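Long-range contacts in glutamic acid/alanine-rich protein (Trypanosoma congolense, PDB 2Y44), which forms part of the parasite's cell-surface coat, its glutamate- and alanine-rich helical ectodomain probably standing out from the membrane: residues Gln6-Val11 with Glu101-Leu106; Ala27-Ser32 with Thr76-Ala81. All coordinates share one frame; numbering follows the deposited sequence.

Both contacts pair a stretch of the long helix 57-107 with a helix nearer the N-terminus, and both lack hydrogen bonds between their segments. Contact 2, its centre about 11 Å from the centre of the chain, joins it to helix 18-53 in a buried, nearly antiparallel seam of valine and alanine, with axes 9.0 Å apart. Contact 1, its centre about 24 Å from that of the chain, joins the far end of the same helix to helix 2-16; it is only partly buried, and longer side chains, methionine and leucine, span axes 10.7 Å apart. There Cys9 of helix 2-16 is also tied by a disulfide to Cys122, outside both segments. Contact 2 is nested inside the loop closed by contact 1.

Contact 1 of 2, residues Gln6-Val11 with Glu101-Leu106; sequences QTMCDV and ESLRLL
Met8 reaches across from helix 2-16 to Ser102, Leu103 and Leu106 of helix 57-107, in a helix-helix packing near one end of the elongated helical bundle. Its sulfur, SD, lies 4.0 Å from the CB of Ser102, while its terminal methyl CE meets CD1 of Leu106 at 4.0 Å, the two side chains approaching tip to tip. Farther back along the chain, Met8 CG lies 4.2 Å from CD2 of Leu103.

Methionine suits this place because its long, unbranched chain reaches across local axes 10.7 Å apart, which run roughly antiparallel, with 143° between their N-to-C directions. Chi1 (174°) sets CG anti to the backbone N, bringing it to Leu103; the near-extended chi2 (158°) carries SD on to Ser102, and a bend at chi3 sets the methyl toward Leu106. Ser102 offers its CB to the sulfur, while its hydroxyl is hydrogen-bonded to the carbonyl oxygen of Thr98 in its own helix.

In the next shell, Leu103 also packs on Val5, Ala12 and Arg16 of helix 2-16, and Leu106 touches Val5 and Ala119, the latter from helix 113-120. Cys9 forms a disulfide with Cys122, tying helix 2-16 to the chain just beyond that short helix. The same cysteine meets helix 57-107 through its backbone: the other branch of Leu103, CD1, comes to 4.3 Å from the CA of Cys9, so the forked leucine touches two successive residues of helix 2-16.

Contact 2 of 2, residues Ala27-Ser32 with Thr76-Ala81; sequences AAVVSS and TVVSDA
Val29 of helix 18-53 packs against Val77, Val78 and Ala81 of helix 57-107, the two arms of an antiparallel helical hairpin, their local axes 167° apart in direction. The closest contacts are between a methyl and the backbone: CG1 of Val29 lies 3.6 Å from the CA of Val78 and nearly as close to its N. That methyl is anti to the backbone N (chi1 165°), a placement that presses it against the main chain of the partner helix. The approach fits the small separation of the axes, 9.0 Å, and the nearest pair of CA atoms, those of Val29 and Val78, lies 5.8 Å apart.

Contacts between side chains surround this point. CG1 of Val29 meets CG2 of Val78 at 3.7 Å and CG1 of Val77 at 3.8 Å; the Val29 and Val77 side chains cross at about a right angle. The second methyl of Val29, CG2, turns to Ala81 and lies 4.0 Å from its CB. Alanine suits that place because its lone methyl contacts both branches of the valine while taking up little room. Beside this group, CG2 of Val30 touches CG1 of Val78 at 4.0 Å, a smaller and less buried contact.

Helix 149-183 adds a third wall: Val29 and Val77 both touch Ala173, while Ala81 touches Asp169. Polar bonding stays apart from the valine seam, with Ser32 OG hydrogen-bonded to Lys177 NZ of that same helix.

With no hydrogen bond or salt bridge joining the two segments, their attachment here rests on van der Waals contact and the burial of apolar surface, and compact, beta-branched valines with a small alanine allow the backbones to lie close together.

Contact 1 of 2, residues Gln6-Val11 with Glu101-Leu106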
loop_
_atom_site.group_PDB
_atom_site.type_symbol
_atom_site.label_atom_id
_atom_site.label_comp_id
_atom_site.label_asym_id
_atom_site.label_seq_id
_atom_site.Cartn_x
_atom_site.Cartn_y
_atom_site.Cartn_z
ATOM N N GLN A 6 6.050 11.266 22.243
ATOM C CA GLN A 6 5.670 9.887 21.981
ATOM C C GLN A 6 4.665 9.814 20.852
ATOM O O GLN A 6 4.684 8.902 20.022
ATOM C CB GLN A 6 5.062 9.258 23.219
ATOM C CG GLN A 6 6.084 8.891 24.312
ATOM C CD GLN A 6 6.974 7.669 23.964
ATOM O OE1 GLN A 6 7.278 7.385 22.792
ATOM N NE2 GLN A 6 7.373 6.923 25.004
ATOM N N THR A 7 3.812 10.832 20.773
ATOM C CA THR A 7 2.813 10.864 19.690
ATOM C C THR A 7 3.461 11.169 18.329
ATOM O O THR A 7 3.117 10.576 17.308
ATOM C CB THR A 7 1.656 11.852 20.097
ATOM O OG1 THR A 7 1.070 11.383 21.317
ATOM C CG2 THR A 7 0.592 11.917 19.061
ATOM N N MET A 8 4.477 12.032 18.331
ATOM C CA MET A 8 5.259 12.334 17.145
ATOM C C MET A 8 6.034 11.073 16.750
ATOM O O MET A 8 6.210 10.807 15.562
ATOM C CB MET A 8 6.242 13.477 17.429
ATOM C CG MET A 8 7.220 13.765 16.276
ATOM S SD MET A 8 7.930 15.420 16.287
ATOM C CE MET A 8 7.748 15.860 18.056
ATOM N N CYS A 9 6.498 10.328 17.750
ATOM C CA CYS A 9 7.178 9.060 17.497
ATOM C C CYS A 9 6.277 8.073 16.745
ATOM O O CYS A 9 6.720 7.448 15.792
ATOM C CB CYS A 9 7.640 8.416 18.809
ATOM S SG CYS A 9 8.389 6.838 18.456
ATOM N N ASP A 10 5.014 7.940 17.164
ATOM C CA ASP A 10 4.076 7.093 16.464
ATOM C C ASP A 10 3.919 7.516 15.015
ATOM O O ASP A 10 3.890 6.670 14.116
ATOM C CB ASP A 10 2.733 7.083 17.189
ATOM C CG ASP A 10 2.826 6.473 18.597
ATOM O OD1 ASP A 10 3.816 5.767 18.911
ATOM O OD2 ASP A 10 1.829 6.608 19.364
ATOM N N VAL A 11 3.821 8.832 14.775
ATOM C CA VAL A 11 3.758 9.295 13.387
ATOM C C VAL A 11 5.045 8.887 12.644
ATOM O O VAL A 11 4.979 8.367 11.549
ATOM C CB VAL A 11 3.551 10.822 13.332
ATOM C CG1 VAL A 11 3.829 11.384 11.932
ATOM C CG2 VAL A 11 2.110 11.111 13.706
ATOM N N GLU A 101 14.483 14.277 12.186
ATOM C CA GLU A 101 15.402 15.309 12.664
ATOM C C GLU A 101 14.839 15.972 13.906
ATOM O O GLU A 101 15.573 16.203 14.880
ATOM C CB GLU A 101 15.697 16.345 11.589
ATOM C CG GLU A 101 16.528 17.535 12.087
ATOM C CD GLU A 101 17.965 17.160 12.471
ATOM O OE1 GLU A 101 18.448 16.044 12.133
ATOM O OE2 GLU A 101 18.628 18.017 13.085
ATOM N N SER A 102 13.526 16.225 13.903
ATOM C CA SER A 102 12.881 16.730 15.132
ATOM C C SER A 102 13.160 15.835 16.335
ATOM O O SER A 102 13.445 16.323 17.444
ATOM C CB SER A 102 11.369 16.916 14.943
ATOM O OG SER A 102 11.111 17.976 14.030
ATOM N N LEU A 103 13.094 14.525 16.114
ATOM C CA LEU A 103 13.165 13.588 17.231
ATOM C C LEU A 103 14.619 13.487 17.669
ATOM O O LEU A 103 14.896 13.439 18.883
ATOM C CB LEU A 103 12.655 12.221 16.804
ATOM C CG LEU A 103 11.113 12.134 16.837
ATOM C CD1 LEU A 103 10.664 10.970 15.956
ATOM C CD2 LEU A 103 10.555 12.058 18.260
ATOM N N ARG A 104 15.548 13.475 16.705
ATOM C CA ARG A 104 16.970 13.348 17.112
ATOM C C ARG A 104 17.479 14.573 17.845
ATOM O O ARG A 104 18.370 14.459 18.687
ATOM C CB ARG A 104 17.918 12.912 15.984
ATOM C CG ARG A 104 18.262 13.937 14.960
ATOM C CD ARG A 104 19.401 13.414 14.006
ATOM N NE ARG A 104 18.972 12.177 13.346
ATOM C CZ ARG A 104 18.337 12.141 12.169
ATOM N NH1 ARG A 104 18.178 13.241 11.467
ATOM N NH2 ARG A 104 17.916 10.998 11.662
ATOM N N LEU A 105 16.892 15.733 17.571
ATOM C CA LEU A 105 17.246 16.950 18.314
ATOM C C LEU A 105 16.715 16.882 19.732
ATOM O O LEU A 105 17.408 17.266 20.691
ATOM C CB LEU A 105 16.736 18.199 17.574
ATOM C CG LEU A 105 17.460 18.550 16.266
ATOM C CD1 LEU A 105 16.632 19.585 15.494
ATOM C CD2 LEU A 105 18.946 19.032 16.498
ATOM N N LEU A 106 15.521 16.304 19.883
ATOM C CA LEU A 106 14.915 16.156 21.210
ATOM C C LEU A 106 15.696 15.160 22.038
ATOM O O LEU A 106 15.720 15.254 23.260
ATOM C CB LEU A 106 13.440 15.717 21.099
ATOM C CG LEU A 106 12.456 16.810 20.690
ATOM C CD1 LEU A 106 11.089 16.185 20.220
ATOM C CD2 LEU A 106 12.247 17.739 21.875
#

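Contact 2 of 2, residues Ala27-Ser32 with Thr76-Ala81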
loop_
_atom_site.group_PDB
_atom_site.type_symbol
_atom_site.label_atom_id
_atom_site.label_comp_id
_atom_site.label_asym_id
_atom_site.label_seq_id
_atom_site.Cartn_x
_atom_site.Cartn_y
_atom_site.Cartn_z
ATOM N N ALA A 27 4.171 -6.130 -4.522
ATOM C CA ALA A 27 4.462 -7.563 -4.627
ATOM C C ALA A 27 3.146 -8.350 -4.637
ATOM O O ALA A 27 3.022 -9.321 -5.410
ATOM C CB ALA A 27 5.339 -8.023 -3.451
ATOM N N ALA A 28 2.187 -7.922 -3.815
ATOM C CA ALA A 28 0.848 -8.543 -3.820
ATOM C C ALA A 28 0.170 -8.430 -5.193
ATOM O O ALA A 28 -0.470 -9.389 -5.635
ATOM C CB ALA A 28 -0.032 -7.964 -2.765
ATOM N N VAL A 29 0.212 -7.236 -5.800
ATOM C CA VAL A 29 -0.449 -6.997 -7.093
ATOM C C VAL A 29 0.237 -7.832 -8.193
ATOM O O VAL A 29 -0.415 -8.429 -9.064
ATOM C CB VAL A 29 -0.409 -5.502 -7.455
ATOM C CG1 VAL A 29 -0.750 -5.275 -8.926
ATOM C CG2 VAL A 29 -1.368 -4.731 -6.548
ATOM N N VAL A 30 1.558 -7.835 -8.161
ATOM C CA VAL A 30 2.343 -8.645 -9.101
ATOM C C VAL A 30 1.983 -10.120 -8.977
ATOM O O VAL A 30 1.843 -10.795 -10.007
ATOM C CB VAL A 30 3.872 -8.429 -8.909
ATOM C CG1 VAL A 30 4.703 -9.560 -9.580
ATOM C CG2 VAL A 30 4.268 -7.071 -9.443
ATOM N N SER A 31 1.859 -10.633 -7.748
ATOM C CA SER A 31 1.478 -12.060 -7.581
ATOM C C SER A 31 0.064 -12.293 -8.137
ATOM O O SER A 31 -0.201 -13.317 -8.790
ATOM C CB SER A 31 1.569 -12.507 -6.131
ATOM O OG SER A 31 1.153 -13.859 -5.978
ATOM N N SER A 32 -0.852 -11.388 -7.830
ATOM C CA SER A 32 -2.206 -11.504 -8.376
ATOM C C SER A 32 -2.211 -11.548 -9.894
ATOM O O SER A 32 -2.955 -12.339 -10.488
ATOM C CB SER A 32 -3.133 -10.370 -7.903
ATOM O OG SER A 32 -3.403 -10.482 -6.521
ATOM N N THR A 76 -2.895 -4.167 -15.795
ATOM C CA THR A 76 -3.000 -2.725 -15.725
ATOM C C THR A 76 -2.725 -2.279 -14.285
ATOM O O THR A 76 -2.102 -1.254 -14.037
ATOM C CB THR A 76 -4.391 -2.285 -16.199
ATOM O OG1 THR A 76 -4.516 -2.636 -17.587
ATOM C CG2 THR A 76 -4.574 -0.762 -16.040
ATOM N N VAL A 77 -3.227 -3.051 -13.324
ATOM C CA VAL A 77 -3.019 -2.700 -11.923
ATOM C C VAL A 77 -1.544 -2.732 -11.541
ATOM O O VAL A 77 -1.099 -1.910 -10.748
ATOM C CB VAL A 77 -3.820 -3.573 -10.955
ATOM C CG1 VAL A 77 -3.726 -3.042 -9.517
ATOM C CG2 VAL A 77 -5.293 -3.686 -11.383
ATOM N N VAL A 78 -0.767 -3.653 -12.118
ATOM C CA VAL A 78 0.661 -3.715 -11.804
ATOM C C VAL A 78 1.300 -2.361 -12.136
ATOM O O VAL A 78 2.071 -1.821 -11.353
ATOM C CB VAL A 78 1.364 -4.841 -12.593
ATOM C CG1 VAL A 78 2.887 -4.747 -12.428
ATOM C CG2 VAL A 78 0.862 -6.188 -12.108
ATOM N N SER A 79 0.969 -1.844 -13.307
ATOM C CA SER A 79 1.521 -0.574 -13.771
ATOM C C SER A 79 1.106 0.568 -12.819
ATOM O O SER A 79 1.951 1.330 -12.341
ATOM C CB SER A 79 1.045 -0.295 -15.197
ATOM O OG SER A 79 1.400 1.011 -15.612
ATOM N N ASP A 80 -0.170 0.584 -12.444
ATOM C CA ASP A 80 -0.701 1.609 -11.534
ATOM C C ASP A 80 -0.066 1.496 -10.131
ATOM O O ASP A 80 0.315 2.491 -9.522
ATOM C CB ASP A 80 -2.232 1.429 -11.395
ATOM C CG ASP A 80 -3.027 1.961 -12.586
ATOM O OD1 ASP A 80 -2.500 2.725 -13.420
ATOM O OD2 ASP A 80 -4.209 1.571 -12.699
ATOM N N ALA A 81 0.026 0.271 -9.615
ATOM C CA ALA A 81 0.603 0.023 -8.301
ATOM C C ALA A 81 2.052 0.547 -8.192
ATOM O O ALA A 81 2.406 1.200 -7.191
ATOM C CB ALA A 81 0.508 -1.459 -7.960
#